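Local atomic coordinates of competence protein PILN (Thermus thermophilus, PDB entry 4BHQ), a protein that probably serves as an inner-membrane platform component in type IV pilus biogenesis and natural competence, its periplasmic domain belonging to a family associated with dimerization. Residues 116-121 with 147-152; 120-125 with 131-136. All coordinates share one frame; numbering follows the deposited sequence.

Contact 1: 116-121 with 147-152; sequences EALVRF and YTFSAR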
ATOM      1  N   GLU A 116     -18.023   4.010  10.855  1.00 20.77           N
ATOM      2  CA  GLU A 116     -17.870   2.543  11.044  1.00 24.84           C
ATOM      3  C   GLU A 116     -16.652   2.019  10.189  1.00 21.40           C
ATOM      4  O   GLU A 116     -15.907   1.174  10.644  1.00 21.93           O
ATOM      5  CB  GLU A 116     -19.211   1.867  10.580  1.00 23.75           C
ATOM      6  CG  GLU A 116     -20.420   2.211  11.544  1.00 27.64           C
ATOM      7  CD  GLU A 116     -21.201   3.513  11.125  1.00 35.19           C
ATOM      8  OE1 GLU A 116     -20.805   4.263  10.190  1.00 32.67           O
ATOM      9  OE2 GLU A 116     -22.274   3.827  11.735  1.00 41.86           O
ATOM     10  N   ALA A 117     -16.454   2.547   8.983  1.00 22.36           N
ATOM     11  CA  ALA A 117     -15.267   2.151   8.151  1.00 20.58           C
ATOM     12  C   ALA A 117     -13.970   2.556   8.843  1.00 20.39           C
ATOM     13  O   ALA A 117     -13.003   1.820   8.880  1.00 19.33           O
ATOM     14  CB  ALA A 117     -15.374   2.860   6.825  1.00 21.49           C
ATOM     15  N   LEU A 118     -13.984   3.751   9.458  1.00 22.19           N
ATOM     16  CA  LEU A 118     -12.792   4.244  10.200  1.00 22.66           C
ATOM     17  C   LEU A 118     -12.491   3.332  11.405  1.00 23.86           C
ATOM     18  O   LEU A 118     -11.341   2.926  11.644  1.00 23.34           O
ATOM     19  CB  LEU A 118     -13.045   5.697  10.672  1.00 23.44           C
ATOM     20  CG  LEU A 118     -11.923   6.283  11.541  1.00 28.61           C
ATOM     21  CD1 LEU A 118     -10.570   6.192  10.826  1.00 28.79           C
ATOM     22  CD2 LEU A 118     -12.313   7.725  11.854  1.00 35.69           C
ATOM     23  N   VAL A 119     -13.530   3.002  12.152  1.00 21.25           N
ATOM     24  CA  VAL A 119     -13.345   2.092  13.302  1.00 24.31           C
ATOM     25  C   VAL A 119     -12.823   0.713  12.877  1.00 20.43           C
ATOM     26  O   VAL A 119     -11.902   0.180  13.493  1.00 20.84           O
ATOM     27  CB  VAL A 119     -14.692   1.926  14.093  1.00 25.64           C
ATOM     28  CG1 VAL A 119     -14.568   0.836  15.099  1.00 25.59           C
ATOM     29  CG2 VAL A 119     -15.060   3.238  14.768  1.00 25.67           C
ATOM     30  N   ARG A 120     -13.387   0.146  11.822  1.00 20.73           N
ATOM     31  CA  ARG A 120     -12.822  -1.140  11.277  1.00 24.16           C
ATOM     32  C   ARG A 120     -11.350  -1.037  10.867  1.00 20.88           C
ATOM     33  O   ARG A 120     -10.569  -1.956  11.101  1.00 22.80           O
ATOM     34  CB  ARG A 120     -13.626  -1.616  10.068  1.00 24.63           C
ATOM     35  CG  ARG A 120     -15.070  -2.057  10.418  1.00 35.84           C
ATOM     36  CD  ARG A 120     -15.792  -2.759   9.240  1.00 31.22           C
ATOM     37  NE  ARG A 120     -16.156  -1.832   8.155  1.00 34.33           N
ATOM     38  CZ  ARG A 120     -17.363  -1.252   8.063  1.00 34.24           C
ATOM     39  NH1 ARG A 120     -18.315  -1.490   8.964  1.00 32.59           N
ATOM     40  NH2 ARG A 120     -17.653  -0.434   7.070  1.00 35.45           N
ATOM     41  N   PHE A 121     -10.964   0.111  10.300  1.00 21.80           N
ATOM     42  CA  PHE A 121      -9.562   0.317   9.858  1.00 20.82           C
ATOM     43  C   PHE A 121      -8.689   0.362  11.077  1.00 25.68           C
ATOM     44  O   PHE A 121      -7.624  -0.331  11.146  1.00 22.95           O
ATOM     45  CB  PHE A 121      -9.451   1.651   9.050  1.00 22.04           C
ATOM     46  CG  PHE A 121      -8.073   1.896   8.476  1.00 22.33           C
ATOM     47  CD1 PHE A 121      -7.068   2.512   9.254  1.00 21.97           C
ATOM     48  CD2 PHE A 121      -7.762   1.457   7.172  1.00 20.77           C
ATOM     49  CE1 PHE A 121      -5.787   2.732   8.715  1.00 23.30           C
ATOM     50  CE2 PHE A 121      -6.490   1.695   6.607  1.00 21.43           C
ATOM     51  CZ  PHE A 121      -5.493   2.334   7.383  1.00 21.18           C
ATOM     52  N   TYR A 147     -15.155  11.240   6.276  1.00 18.43           N
ATOM     53  CA  TYR A 147     -14.197  11.616   7.288  1.00 19.65           C
ATOM     54  C   TYR A 147     -12.788  11.654   6.768  1.00 24.17           C
ATOM     55  O   TYR A 147     -12.344  10.682   6.131  1.00 22.63           O
ATOM     56  CB  TYR A 147     -14.232  10.630   8.480  1.00 19.15           C
ATOM     57  CG  TYR A 147     -15.502  10.773   9.230  1.00 21.90           C
ATOM     58  CD1 TYR A 147     -16.646  10.041   8.845  1.00 20.30           C
ATOM     59  CD2 TYR A 147     -15.589  11.672  10.317  1.00 18.71           C
ATOM     60  CE1 TYR A 147     -17.859  10.172   9.540  1.00 24.72           C
ATOM     61  CE2 TYR A 147     -16.808  11.840  10.999  1.00 21.28           C
ATOM     62  CZ  TYR A 147     -17.948  11.089  10.593  1.00 23.52           C
ATOM     63  OH  TYR A 147     -19.132  11.216  11.289  1.00 25.67           O
ATOM     64  N   THR A 148     -12.084  12.769   6.997  1.00 19.67           N
ATOM     65  CA  THR A 148     -10.612  12.713   6.857  1.00 19.01           C
ATOM     66  C   THR A 148     -10.068  12.202   8.171  1.00 21.27           C
ATOM     67  O   THR A 148     -10.712  12.352   9.230  1.00 18.97           O
ATOM     68  CB  THR A 148     -10.055  14.114   6.523  1.00 19.35           C
ATOM     69  OG1 THR A 148     -10.527  15.042   7.497  1.00 21.43           O
ATOM     70  CG2 THR A 148     -10.601  14.582   5.161  1.00 16.08           C
ATOM     71  N   PHE A 149      -8.905  11.585   8.150  1.00 17.71           N
ATOM     72  CA  PHE A 149      -8.338  11.101   9.374  1.00 17.68           C
ATOM     73  C   PHE A 149      -6.844  11.043   9.255  1.00 19.74           C
ATOM     74  O   PHE A 149      -6.273  11.061   8.118  1.00 20.94           O
ATOM     75  CB  PHE A 149      -8.923   9.720   9.816  1.00 19.07           C
ATOM     76  CG  PHE A 149      -8.447   8.520   8.962  1.00 17.97           C
ATOM     77  CD1 PHE A 149      -9.093   8.180   7.789  1.00 19.01           C
ATOM     78  CD2 PHE A 149      -7.301   7.784   9.367  1.00 20.21           C
ATOM     79  CE1 PHE A 149      -8.688   7.097   6.987  1.00 19.21           C
ATOM     80  CE2 PHE A 149      -6.875   6.674   8.601  1.00 23.60           C
ATOM     81  CZ  PHE A 149      -7.595   6.315   7.401  1.00 23.12           C
ATOM     82  N   SER A 150      -6.186  10.974  10.397  1.00 18.43           N
ATOM     83  CA  SER A 150      -4.761  10.693  10.445  1.00 18.07           C
ATOM     84  C   SER A 150      -4.400   9.747  11.524  1.00 20.67           C
ATOM     85  O   SER A 150      -5.028   9.698  12.615  1.00 19.95           O
ATOM     86  CB  SER A 150      -3.939  12.007  10.548  1.00 25.15           C
ATOM     87  OG  SER A 150      -4.102  12.572  11.829  1.00 32.84           O
ATOM     88  N   ALA A 151      -3.387   8.941  11.222  1.00 21.86           N
ATOM     89  CA  ALA A 151      -2.952   7.887  12.116  1.00 22.92           C
ATOM     90  C   ALA A 151      -1.502   7.542  11.846  1.00 25.42           C
ATOM     91  O   ALA A 151      -0.984   7.742  10.740  1.00 19.53           O
ATOM     92  CB  ALA A 151      -3.843   6.624  11.960  1.00 21.40           C
ATOM     93  N   ARG A 152      -0.858   6.964  12.849  1.00 20.07           N
ATOM     94  CA  ARG A 152       0.466   6.345  12.684  1.00 22.27           C
ATOM     95  C   ARG A 152       0.317   4.832  12.965  1.00 24.79           C
ATOM     96  O   ARG A 152      -0.318   4.474  13.943  1.00 20.94           O
ATOM     97  CB  ARG A 152       1.474   6.990  13.652  1.00 22.02           C
ATOM     98  CG  ARG A 152       1.944   8.358  13.118  1.00 27.21           C
ATOM     99  CD  ARG A 152       2.828   9.131  14.167  1.00 38.69           C
ATOM    100  NE  ARG A 152       2.004   9.301  15.368  1.00 44.84           N
ATOM    101  CZ  ARG A 152       2.323   9.964  16.466  1.00 54.30           C
ATOM    102  NH1 ARG A 152       3.519  10.538  16.583  1.00 57.25           N
ATOM    103  NH2 ARG A 152       1.420  10.042  17.456  1.00 56.52           N
TER
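L118 and F121 on helix 115-124 look down on F149 of strand 146-156, the two backbones running in broadly the same direction and diverging slightly: CA of L118 is 8.0 Å from CA of Y147, while CA of F121 is 10.3 Å from CA of A151. This is helix-on-sheet packing against an antiparallel sheet of strand order 1-2-4-3, consistent with a ferredoxin-like (αββ)2 topology that carries an additional helix, 85-93, between its first two strands. Three apolar side chains carry the contact, all buried, and no hydrogen bond crosses it. The first torsion of L118 places CG anti to the backbone N (chi1 176°), which carries one methyl, CD1, out over the F149 ring. That methyl makes a CH-pi contact, 3.9 Å from the ring centroid and 19° off the normal, displaced toward the CG side: L118 CD1 is 3.7 Å from F149 CG. L118 and F149 run antiparallel alongside each other. Backbone hydrogen bonding with G110 ties F149 to strand 102-112. Around this cluster, A138, A112, L108 and V73 from the other three strands help to line the core, and I64 of the second subunit packs against F121. A bound magnesium ion lies about 6 Å from the F149 side chain. F121, one helical turn beyond L118, meets the same phenyl ring differently. The ring planes lie at 58°, neither stacked nor edge-to-face, with centroids 5.5 Å apart, and the F121 side chain comes in roughly perpendicular to that of F149. F149 CZ sits over one face of F121 toward its rim, and the nearest approach of the pair is F121 CE1 to F149 CE2, 4.1 Å.

Contact 2: 120-125 with 131-136; sequences RFIRAF and FGIEFQ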
ATOM      1  N   ARG A 120     -13.387   0.146  11.822  1.00 20.73           N
ATOM      2  CA  ARG A 120     -12.822  -1.140  11.277  1.00 24.16           C
ATOM      3  C   ARG A 120     -11.350  -1.037  10.867  1.00 20.88           C
ATOM      4  O   ARG A 120     -10.569  -1.956  11.101  1.00 22.80           O
ATOM      5  CB  ARG A 120     -13.626  -1.616  10.068  1.00 24.63           C
ATOM      6  CG  ARG A 120     -15.070  -2.057  10.418  1.00 35.84           C
ATOM      7  CD  ARG A 120     -15.792  -2.759   9.240  1.00 31.22           C
ATOM      8  NE  ARG A 120     -16.156  -1.832   8.155  1.00 34.33           N
ATOM      9  CZ  ARG A 120     -17.363  -1.252   8.063  1.00 34.24           C
ATOM     10  NH1 ARG A 120     -18.315  -1.490   8.964  1.00 32.59           N
ATOM     11  NH2 ARG A 120     -17.653  -0.434   7.070  1.00 35.45           N
ATOM     12  N   PHE A 121     -10.964   0.111  10.300  1.00 21.80           N
ATOM     13  CA  PHE A 121      -9.562   0.317   9.858  1.00 20.82           C
ATOM     14  C   PHE A 121      -8.689   0.362  11.077  1.00 25.68           C
ATOM     15  O   PHE A 121      -7.624  -0.331  11.146  1.00 22.95           O
ATOM     16  CB  PHE A 121      -9.451   1.651   9.050  1.00 22.04           C
ATOM     17  CG  PHE A 121      -8.073   1.896   8.476  1.00 22.33           C
ATOM     18  CD1 PHE A 121      -7.068   2.512   9.254  1.00 21.97           C
ATOM     19  CD2 PHE A 121      -7.762   1.457   7.172  1.00 20.77           C
ATOM     20  CE1 PHE A 121      -5.787   2.732   8.715  1.00 23.30           C
ATOM     21  CE2 PHE A 121      -6.490   1.695   6.607  1.00 21.43           C
ATOM     22  CZ  PHE A 121      -5.493   2.334   7.383  1.00 21.18           C
ATOM     23  N   ILE A 122      -9.098   1.163  12.069  1.00 21.80           N
ATOM     24  CA  ILE A 122      -8.282   1.276  13.278  1.00 21.60           C
ATOM     25  C   ILE A 122      -8.138  -0.092  13.940  1.00 23.50           C
ATOM     26  O   ILE A 122      -6.998  -0.507  14.302  1.00 25.01           O
ATOM     27  CB  ILE A 122      -8.875   2.276  14.271  1.00 25.56           C
ATOM     28  CG1 ILE A 122      -8.833   3.691  13.687  1.00 25.22           C
ATOM     29  CG2 ILE A 122      -8.115   2.214  15.602  1.00 26.64           C
ATOM     30  CD1 ILE A 122      -9.672   4.689  14.484  1.00 24.29           C
ATOM     31  N   ARG A 123      -9.242  -0.808  14.072  1.00 23.98           N
ATOM     32  CA  ARG A 123      -9.214  -2.111  14.820  1.00 27.77           C
ATOM     33  C   ARG A 123      -8.358  -3.144  14.104  1.00 30.72           C
ATOM     34  O   ARG A 123      -7.757  -3.975  14.755  1.00 30.05           O
ATOM     35  CB  ARG A 123     -10.639  -2.688  15.017  1.00 28.35           C
ATOM     36  CG  ARG A 123     -11.404  -1.927  16.111  1.00 36.40           C
ATOM     37  CD  ARG A 123     -12.762  -2.594  16.430  1.00 48.17           C
ATOM     38  NE  ARG A 123     -13.607  -1.823  17.368  1.00 46.23           N
ATOM     39  CZ  ARG A 123     -14.955  -1.842  17.385  1.00 53.57           C
ATOM     40  NH1 ARG A 123     -15.655  -2.609  16.542  1.00 52.31           N
ATOM     41  NH2 ARG A 123     -15.627  -1.087  18.255  1.00 54.71           N
ATOM     42  N   ALA A 124      -8.313  -3.098  12.752  1.00 26.06           N
ATOM     43  CA  ALA A 124      -7.433  -4.060  12.022  1.00 25.51           C
ATOM     44  C   ALA A 124      -6.034  -3.983  12.544  1.00 27.22           C
ATOM     45  O   ALA A 124      -5.300  -4.971  12.539  1.00 28.24           O
ATOM     46  CB  ALA A 124      -7.423  -3.774  10.489  1.00 20.62           C
ATOM     47  N   PHE A 125      -5.586  -2.773  12.945  1.00 21.60           N
ATOM     48  CA  PHE A 125      -4.189  -2.668  13.370  1.00 23.56           C
ATOM     49  C   PHE A 125      -3.983  -2.877  14.887  1.00 31.44           C
ATOM     50  O   PHE A 125      -2.885  -2.738  15.387  1.00 34.30           O
ATOM     51  CB  PHE A 125      -3.615  -1.311  12.905  1.00 22.27           C
ATOM     52  CG  PHE A 125      -3.466  -1.251  11.402  1.00 20.80           C
ATOM     53  CD1 PHE A 125      -2.372  -1.834  10.779  1.00 19.68           C
ATOM     54  CD2 PHE A 125      -4.509  -0.731  10.600  1.00 19.87           C
ATOM     55  CE1 PHE A 125      -2.250  -1.789   9.372  1.00 20.76           C
ATOM     56  CE2 PHE A 125      -4.390  -0.694   9.227  1.00 18.02           C
ATOM     57  CZ  PHE A 125      -3.288  -1.244   8.595  1.00 19.34           C
ATOM     58  N   PHE A 131       1.460  -5.370  14.673  1.00 23.37           N
ATOM     59  CA  PHE A 131       1.084  -3.976  14.447  1.00 25.77           C
ATOM     60  C   PHE A 131       0.543  -3.289  15.673  1.00 26.50           C
ATOM     61  O   PHE A 131       0.002  -3.934  16.554  1.00 24.59           O
ATOM     62  CB  PHE A 131      -0.020  -3.900  13.347  1.00 24.62           C
ATOM     63  CG  PHE A 131       0.466  -4.340  11.992  1.00 22.06           C
ATOM     64  CD1 PHE A 131       0.399  -5.673  11.640  1.00 23.28           C
ATOM     65  CD2 PHE A 131       1.034  -3.427  11.110  1.00 20.18           C
ATOM     66  CE1 PHE A 131       0.901  -6.093  10.410  1.00 25.88           C
ATOM     67  CE2 PHE A 131       1.497  -3.849   9.857  1.00 19.62           C
ATOM     68  CZ  PHE A 131       1.436  -5.204   9.532  1.00 18.91           C
ATOM     69  N   GLY A 132       0.761  -1.966  15.740  1.00 24.68           N
ATOM     70  CA  GLY A 132       0.078  -1.099  16.678  1.00 24.16           C
ATOM     71  C   GLY A 132      -0.409   0.080  15.852  1.00 26.52           C
ATOM     72  O   GLY A 132       0.073   0.311  14.723  1.00 21.31           O
ATOM     73  N   ILE A 133      -1.347   0.833  16.395  1.00 23.60           N
ATOM     74  CA  ILE A 133      -1.819   2.044  15.710  1.00 22.77           C
ATOM     75  C   ILE A 133      -1.972   3.169  16.739  1.00 26.31           C
ATOM     76  O   ILE A 133      -2.449   2.930  17.872  1.00 26.60           O
ATOM     77  CB  ILE A 133      -3.109   1.753  14.928  1.00 21.02           C
ATOM     78  CG1 ILE A 133      -3.542   2.998  14.137  1.00 21.91           C
ATOM     79  CG2 ILE A 133      -4.221   1.243  15.864  1.00 27.20           C
ATOM     80  CD1 ILE A 133      -4.564   2.770  13.030  1.00 23.35           C
ATOM     81  N   GLU A 134      -1.551   4.371  16.378  1.00 22.21           N
ATOM     82  CA  GLU A 134      -1.939   5.551  17.153  1.00 23.76           C
ATOM     83  C   GLU A 134      -2.821   6.429  16.321  1.00 24.58           C
ATOM     84  O   GLU A 134      -2.351   7.044  15.353  1.00 25.50           O
ATOM     85  CB  GLU A 134      -0.705   6.302  17.682  1.00 29.00           C
ATOM     86  CG  GLU A 134      -1.135   7.569  18.405  1.00 43.06           C
ATOM     87  CD  GLU A 134      -0.140   8.039  19.466  1.00 50.10           C
ATOM     88  OE1 GLU A 134       0.831   8.746  19.103  1.00 46.03           O
ATOM     89  OE2 GLU A 134      -0.381   7.709  20.660  1.00 56.07           O
ATOM     90  N   PHE A 135      -4.112   6.438  16.665  1.00 23.27           N
ATOM     91  CA  PHE A 135      -5.125   7.265  16.001  1.00 22.84           C
ATOM     92  C   PHE A 135      -4.984   8.721  16.415  1.00 21.81           C
ATOM     93  O   PHE A 135      -5.194   9.030  17.587  1.00 21.19           O
ATOM     94  CB  PHE A 135      -6.490   6.678  16.356  1.00 22.32           C
ATOM     95  CG  PHE A 135      -7.672   7.525  15.853  1.00 25.47           C
ATOM     96  CD1 PHE A 135      -7.789   7.846  14.520  1.00 23.04           C
ATOM     97  CD2 PHE A 135      -8.623   8.028  16.771  1.00 24.34           C
ATOM     98  CE1 PHE A 135      -8.866   8.574  14.066  1.00 25.98           C
ATOM     99  CE2 PHE A 135      -9.683   8.785  16.327  1.00 27.45           C
ATOM    100  CZ  PHE A 135      -9.808   9.053  14.958  1.00 25.25           C
ATOM    101  N   GLN A 136      -4.646   9.628  15.471  1.00 18.32           N
ATOM    102  CA  GLN A 136      -4.391  11.022  15.821  1.00 19.04           C
ATOM    103  C   GLN A 136      -5.677  11.826  15.788  1.00 20.64           C
ATOM    104  O   GLN A 136      -5.858  12.767  16.531  1.00 20.17           O
ATOM    105  CB  GLN A 136      -3.355  11.680  14.853  1.00 24.02           C
ATOM    106  CG  GLN A 136      -2.007  10.926  14.866  1.00 38.23           C
ATOM    107  CD  GLN A 136      -1.017  11.430  13.763  1.00 50.98           C
ATOM    108  OE1 GLN A 136      -1.377  11.534  12.561  1.00 52.25           O
ATOM    109  NE2 GLN A 136       0.227  11.731  14.171  1.00 53.46           N
TER
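F125 and I133 meet at their CB atoms, 3.7 Å apart, where the end of helix 115-124 faces strand 131-141. I133 is the main plug on the strand side. Its CG2 reaches the I122 carbonyl, with I133 CG2 and I122 O 3.6 Å apart, and also touches CG2 of I122; its CD1 extends toward the helix backbone, 4.0 Å from I122 CA. To one side of it, the edge of the F125 phenyl points at the face of F131 in an offset edge-to-face pair, centroids 5.6 Å apart and planes at 73°; F125 CD1 comes within 3.8 Å of F131 CD2. To the other side, I122 stretches its CD1 over one face of the exposed F135, a CH-pi contact 3.9 Å from the ring centroid. F135 swings its ring there by setting CG anti to the backbone N (chi1 174°).

Behind these groups, V153 of strand 146-156 supports both F125 and F131, and F121 lays one ring face against F125. The second subunit adds a further layer: its F60 ring meets F125, and its Q63 donates NE2 to the carbonyl of A124. The F131 carbonyl, close to that of F125 without bonding to it, takes a hydrogen bond from K100 NZ. The axes of helix 120-124 and strand 131-136 approach to 8.6 Å, their directions 140° apart, so after a short loop the chain folds back over itself. That helix-loop-strand path, packed through an apolar seam, is the α-to-β return of a ferredoxin-like α/β sandwich, as the strand order 1-2-4-3 suggests.

Overall arrangement
The two contacts sit about 8 Å apart, centre to centre, and start from the same helix, 115-124, sharing R120 and F121. Along the chain the helix comes first, then strand 131-141 used by contact 2, then strand 146-156 used by contact 1. These strands are antiparallel neighbours, joined between the contacts by a probable backbone hydrogen bond from Q136 N to S150 O, 2.9 Å. Contact 1 packs the helix over an inner strand, and contact 2 packs its C-terminal part over a strand outermost within this chain. Both also touch the second subunit, so the same helix serves both the core of the subunit and the interface with its partner.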